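Long-range contacts in oxidoreductase (Listeria innocua, PDB 3E18), which binds NAD in a Rossmann-type domain and probably acts as a dehydrogenase of the GFO/IDH/MocA family, its substrate being unknown: residues K194-N199 with F212-T217; A198-A203 with E340-N345. All coordinates share one frame; numbering follows the deposited sequence.

Contact 1 of 2, residues K194-N199 with F212-T217; sequences KSVSAN and FVTFIT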
loop_
_atom_site.group_PDB
_atom_site.type_symbol
_atom_site.label_atom_id
_atom_site.label_comp_id
_atom_site.label_asym_id
_atom_site.label_seq_id
_atom_site.Cartn_x
_atom_site.Cartn_y
_atom_site.Cartn_z
ATOM N N LYS A 194 3.363 7.205 16.165
ATOM C CA LYS A 194 3.268 8.637 15.929
ATOM C C LYS A 194 1.966 8.991 15.211
ATOM O O LYS A 194 1.288 9.944 15.593
ATOM C CB LYS A 194 4.465 9.116 15.107
ATOM C CG LYS A 194 4.649 10.630 15.107
ATOM C CD LYS A 194 5.218 11.138 13.788
ATOM C CE LYS A 194 6.727 11.254 13.818
ATOM N NZ LYS A 194 7.178 12.413 14.643
ATOM N N SER A 195 1.607 8.231 14.173
ATOM C CA SER A 195 0.399 8.546 13.413
ATOM C C SER A 195 -0.236 7.323 12.769
ATOM O O SER A 195 0.432 6.314 12.549
ATOM C CB SER A 195 0.711 9.597 12.343
ATOM O OG SER A 195 1.572 9.081 11.333
ATOM N N VAL A 196 -1.531 7.430 12.472
ATOM C CA VAL A 196 -2.320 6.339 11.863
ATOM C C VAL A 196 -3.325 6.945 10.895
ATOM O O VAL A 196 -4.053 7.873 11.265
ATOM C CB VAL A 196 -3.187 5.593 12.924
ATOM C CG1 VAL A 196 -3.779 4.311 12.347
ATOM C CG2 VAL A 196 -2.418 5.307 14.176
ATOM N N SER A 197 -3.400 6.414 9.675
ATOM C CA SER A 197 -4.513 6.726 8.795
ATOM C C SER A 197 -5.096 5.356 8.476
ATOM O O SER A 197 -4.390 4.368 8.554
ATOM C CB SER A 197 -4.019 7.408 7.521
ATOM O OG SER A 197 -3.190 6.568 6.740
ATOM N N ALA A 198 -6.370 5.303 8.158
ATOM C CA ALA A 198 -7.028 4.011 7.890
ATOM C C ALA A 198 -8.245 4.210 7.053
ATOM O O ALA A 198 -8.830 5.293 7.024
ATOM C CB ALA A 198 -7.418 3.303 9.211
ATOM N N ASN A 199 -8.621 3.146 6.358
ATOM C CA ASN A 199 -9.872 3.121 5.625
ATOM C C ASN A 199 -10.425 1.728 5.792
ATOM O O ASN A 199 -9.681 0.753 5.815
ATOM C CB ASN A 199 -9.674 3.551 4.145
ATOM C CG ASN A 199 -10.390 2.616 3.159
ATOM O OD1 ASN A 199 -11.626 2.663 2.990
ATOM N ND2 ASN A 199 -9.601 1.786 2.468
ATOM N N PHE A 212 -9.849 -3.873 6.078
ATOM C CA PHE A 212 -9.296 -2.539 6.314
ATOM C C PHE A 212 -7.893 -2.431 5.769
ATOM O O PHE A 212 -7.276 -3.438 5.405
ATOM C CB PHE A 212 -9.303 -2.210 7.807
ATOM C CG PHE A 212 -8.330 -3.015 8.620
ATOM C CD1 PHE A 212 -7.104 -2.474 8.982
ATOM C CD2 PHE A 212 -8.639 -4.312 9.033
ATOM C CE1 PHE A 212 -6.188 -3.210 9.721
ATOM C CE2 PHE A 212 -7.725 -5.045 9.784
ATOM C CZ PHE A 212 -6.500 -4.485 10.124
ATOM N N VAL A 213 -7.379 -1.203 5.758
ATOM C CA VAL A 213 -5.974 -0.989 5.544
ATOM C C VAL A 213 -5.620 0.169 6.463
ATOM O O VAL A 213 -6.444 1.045 6.689
ATOM C CB VAL A 213 -5.639 -0.696 4.045
ATOM C CG1 VAL A 213 -6.600 0.328 3.447
ATOM C CG2 VAL A 213 -4.186 -0.259 3.872
ATOM N N THR A 214 -4.428 0.137 7.025
ATOM C CA THR A 214 -3.946 1.232 7.838
ATOM C C THR A 214 -2.476 1.519 7.540
ATOM O O THR A 214 -1.721 0.609 7.241
ATOM C CB THR A 214 -4.213 0.961 9.349
ATOM O OG1 THR A 214 -3.632 2.005 10.139
ATOM C CG2 THR A 214 -3.652 -0.381 9.789
ATOM N N PHE A 215 -2.063 2.786 7.616
ATOM C CA PHE A 215 -0.671 3.113 7.413
ATOM C C PHE A 215 -0.228 3.759 8.705
ATOM O O PHE A 215 -0.793 4.775 9.131
ATOM C CB PHE A 215 -0.478 4.074 6.222
ATOM C CG PHE A 215 0.964 4.179 5.731
ATOM C CD1 PHE A 215 1.424 3.355 4.714
ATOM C CD2 PHE A 215 1.852 5.112 6.283
ATOM C CE1 PHE A 215 2.748 3.439 4.248
ATOM C CE2 PHE A 215 3.163 5.203 5.830
ATOM C CZ PHE A 215 3.613 4.363 4.799
ATOM N N ILE A 216 0.758 3.135 9.337
ATOM C CA ILE A 216 1.212 3.516 10.658
ATOM C C ILE A 216 2.624 4.067 10.571
ATOM O O ILE A 216 3.465 3.507 9.878
ATOM C CB ILE A 216 1.161 2.290 11.615
ATOM C CG1 ILE A 216 -0.289 1.821 11.784
ATOM C CG2 ILE A 216 1.754 2.600 12.982
ATOM C CD1 ILE A 216 -0.397 0.377 12.198
ATOM N N THR A 217 2.887 5.167 11.267
ATOM C CA THR A 217 4.243 5.671 11.372
ATOM C C THR A 217 4.645 5.688 12.855
ATOM O O THR A 217 3.839 6.069 13.711
ATOM C CB THR A 217 4.367 7.098 10.780
ATOM O OG1 THR A 217 3.763 7.133 9.483
ATOM C CG2 THR A 217 5.817 7.501 10.644
HETATM O O HOH W 1 0.413 7.019 9.562
#
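Ser197 and Phe215 form the central hydrogen-bonded pair of an antiparallel beta hairpin in the mixed sheet of the GFO/IDH/MocA C-terminal domain. The backbone bonds come in matched pairs. Ser197 N reaches Phe215 O at 3.1 Å, Phe215 N returns to Ser197 O, and Asn199 with Val213 and Ser195 with Thr217 repeat the pattern. At the start of the first strand regularity breaks in a classic beta bulge: Lys194 and Ser195 both face Thr217, whose O accepts from Lys194 N at 2.7 Å and from Ser195 N at 3.1 Å.

Apolar packing occupies the face of Val196, Ala198, Thr214 and Ile216. The branched residues suit an extended backbone. Non-hydrogen-bonded pairing sets Ala198 CB 4.0 Å from Thr214 CB, and alanine, with nothing beyond CB, leaves this face to Ile338 and its helix. Helices 325-344 and 173-188 cover this side, Ile338 touching Val196, Ala198 and Thr214. Thr214 has OG1 anti to its backbone N (chi1 175°), which directs the hydroxyl across the strands. It donates to Ser197 O at 2.9 Å, so that this carbonyl is gripped from opposite faces of its plane by Thr214 OG1 and Phe215 N; a threonine can thus line an apolar face with its hydroxyl satisfied.

On the other face, Ser195, Ser197, Val213, Phe215 and Thr217 are mixed in character, and the second subunit packs here: its Ser197 meets Ser197, and its Asn345 bonds to Ser195 OG. Small size suits Ser197 to this close packing, whereas Ser195 uses its hydroxyl for hydrogen bonding. A water also sits on this side, 3.0 Å from Ser195 OG, and donates a proton to Phe215 O over 2.6 Å.

Contact 2 of 2, residues A198-A203 with E340-N345; sequences ANLSFA and EAAETN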
loop_
_atom_site.group_PDB
_atom_site.type_symbol
_atom_site.label_atom_id
_atom_site.label_comp_id
_atom_site.label_asym_id
_atom_site.label_seq_id
_atom_site.Cartn_x
_atom_site.Cartn_y
_atom_site.Cartn_z
ATOM N N ALA A 198 -6.370 5.303 8.158
ATOM C CA ALA A 198 -7.028 4.011 7.890
ATOM C C ALA A 198 -8.245 4.210 7.053
ATOM O O ALA A 198 -8.830 5.293 7.024
ATOM C CB ALA A 198 -7.418 3.303 9.211
ATOM N N ASN A 199 -8.621 3.146 6.358
ATOM C CA ASN A 199 -9.872 3.121 5.625
ATOM C C ASN A 199 -10.425 1.728 5.792
ATOM O O ASN A 199 -9.681 0.753 5.815
ATOM C CB ASN A 199 -9.674 3.551 4.145
ATOM C CG ASN A 199 -10.390 2.616 3.159
ATOM O OD1 ASN A 199 -11.626 2.663 2.990
ATOM N ND2 ASN A 199 -9.601 1.786 2.468
ATOM N N LEU A 200 -11.734 1.649 5.994
ATOM C CA LEU A 200 -12.394 0.369 6.221
ATOM C C LEU A 200 -13.141 -0.069 4.973
ATOM O O LEU A 200 -13.603 0.756 4.187
ATOM C CB LEU A 200 -13.387 0.469 7.387
ATOM C CG LEU A 200 -12.932 0.988 8.751
ATOM C CD1 LEU A 200 -14.114 1.119 9.721
ATOM C CD2 LEU A 200 -11.855 0.110 9.340
ATOM N N SER A 201 -13.288 -1.372 4.806
ATOM C CA SER A 201 -14.077 -1.889 3.701
ATOM C C SER A 201 -15.465 -2.303 4.170
ATOM O O SER A 201 -15.596 -3.022 5.154
ATOM C CB SER A 201 -13.375 -3.080 3.059
ATOM O OG SER A 201 -14.237 -3.705 2.123
ATOM N N PHE A 202 -16.493 -1.846 3.457
ATOM C CA PHE A 202 -17.861 -2.284 3.693
ATOM C C PHE A 202 -18.452 -2.784 2.391
ATOM O O PHE A 202 -19.628 -2.551 2.097
ATOM C CB PHE A 202 -18.704 -1.140 4.241
ATOM C CG PHE A 202 -18.315 -0.711 5.616
ATOM C CD1 PHE A 202 -18.791 -1.390 6.730
ATOM C CD2 PHE A 202 -17.491 0.398 5.803
ATOM C CE1 PHE A 202 -18.440 -0.989 8.007
ATOM C CE2 PHE A 202 -17.135 0.802 7.077
ATOM C CZ PHE A 202 -17.611 0.104 8.185
ATOM N N ALA A 203 -17.626 -3.489 1.624
ATOM C CA ALA A 203 -17.984 -3.966 0.297
ATOM C C ALA A 203 -18.999 -5.106 0.354
ATOM O O ALA A 203 -19.710 -5.365 -0.623
ATOM C CB ALA A 203 -16.744 -4.404 -0.444
ATOM N N GLU A 340 -11.215 5.796 14.613
ATOM C CA GLU A 340 -11.331 7.241 14.544
ATOM C C GLU A 340 -10.814 7.787 13.203
ATOM O O GLU A 340 -11.467 8.639 12.583
ATOM C CB GLU A 340 -10.571 7.877 15.708
ATOM C CG GLU A 340 -10.741 9.399 15.777
ATOM C CD GLU A 340 -9.761 10.073 16.716
ATOM O OE1 GLU A 340 -9.225 9.410 17.637
ATOM O OE2 GLU A 340 -9.528 11.286 16.534
ATOM N N ALA A 341 -9.657 7.293 12.759
ATOM C CA ALA A 341 -9.049 7.728 11.495
ATOM C C ALA A 341 -9.964 7.449 10.319
ATOM O O ALA A 341 -10.167 8.308 9.462
ATOM C CB ALA A 341 -7.670 7.055 11.289
ATOM N N ALA A 342 -10.545 6.258 10.291
ATOM C CA ALA A 342 -11.459 5.906 9.213
ATOM C C ALA A 342 -12.812 6.641 9.253
ATOM O O ALA A 342 -13.342 7.031 8.211
ATOM C CB ALA A 342 -11.666 4.423 9.199
ATOM N N GLU A 343 -13.374 6.827 10.443
ATOM C CA GLU A 343 -14.663 7.521 10.552
ATOM C C GLU A 343 -14.558 9.032 10.285
ATOM O O GLU A 343 -15.481 9.620 9.744
ATOM C CB GLU A 343 -15.375 7.210 11.887
ATOM C CG GLU A 343 -14.981 8.078 13.076
ATOM C CD GLU A 343 -16.165 8.448 13.967
ATOM O OE1 GLU A 343 -17.322 8.409 13.486
ATOM O OE2 GLU A 343 -15.933 8.796 15.147
ATOM N N THR A 344 -13.429 9.649 10.623
ATOM C CA THR A 344 -13.262 11.069 10.368
ATOM C C THR A 344 -12.481 11.365 9.079
ATOM O O THR A 344 -12.305 12.535 8.728
ATOM C CB THR A 344 -12.580 11.782 11.548
ATOM O OG1 THR A 344 -11.249 11.281 11.707
ATOM C CG2 THR A 344 -13.371 11.554 12.845
ATOM N N ASN A 345 -12.034 10.315 8.385
ATOM C CA ASN A 345 -11.164 10.429 7.181
ATOM C C ASN A 345 -9.995 11.386 7.417
ATOM O O ASN A 345 -9.746 12.309 6.646
ATOM C CB ASN A 345 -11.988 10.824 5.947
ATOM C CG ASN A 345 -11.246 10.614 4.628
ATOM O OD1 ASN A 345 -10.235 9.900 4.541
ATOM N ND2 ASN A 345 -11.760 11.242 3.589
HETATM O O HOH W 2 -10.088 7.504 5.965
#
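Ala342 CB points at the strand from the last turns of helix 325-344 and touches Leu200 CG at 3.7 Å. It also lies 3.7 Å from Ala198 O, so that it touches both Ala198 and Leu200, two residues apart on the strand. This is the tight part of the contact. Ala341 CB comes in alongside, 3.8 Å from Ala198 N, and the methyl groups of Ala198 and Ala341 are 4.3 Å apart. Three alanines suit the place because a bare CB lets the helix axis come within 6.4 Å of the strand axis, crossing it at -77°. Even the helix backbone takes part: Ala342 CA makes a CA-H...O contact with Ala198 O. Leu200 supplies the one larger apolar group. Its CG stands anti to the carbonyl carbon (chi1 -54°), against Ala342 CB, while other contacts of its side chain reach Phe212 and Phe339.

Beyond this small apolar patch direct contact gives way to water. No hydrogen bond joins the two segments directly, but a water lies 2.8 Å from both Ala198 O and Asn345 OD1, linking the strand to the residue that follows the helix. Asn345 has positive phi, a conformation asparagine tolerates well, and its O bonds to His349 NE2 of the second subunit. The exposed Glu340 and Glu343 suit the solvent side. There Thr344 turns its hydroxyl back on the helix, OG1 donating to Glu340 O, which also accepts from Thr344 N on the opposite face of its plane. Far from the NAD site, this is alpha/beta packing, a C-terminal helix laid steeply across a strand of the mixed sheet that characterises the GFO/IDH/MocA C-terminal domain.

Starting from the N terminus, the chain first completes the NAD-binding parallel sheet and then enters the mixed sheet, where strand 193-201 serves both contacts. Contact 1 closes a short loop, pairing this strand with 211-218 to make a hairpin. Contact 2 closes a much longer one, bringing back the end of helix 325-344 after 136 intervening residues; the two loops share this starting strand rather than crossing, and the hairpin's second strand falls within the longer one. Ala198 and Asn199 belong to both contacts, whose centres are about 10 Å apart, and Phe212 CB packs on Leu200 CD2 at 3.8 Å. Together they tie hairpin and C-terminal helix into one unit, and both touch the second subunit.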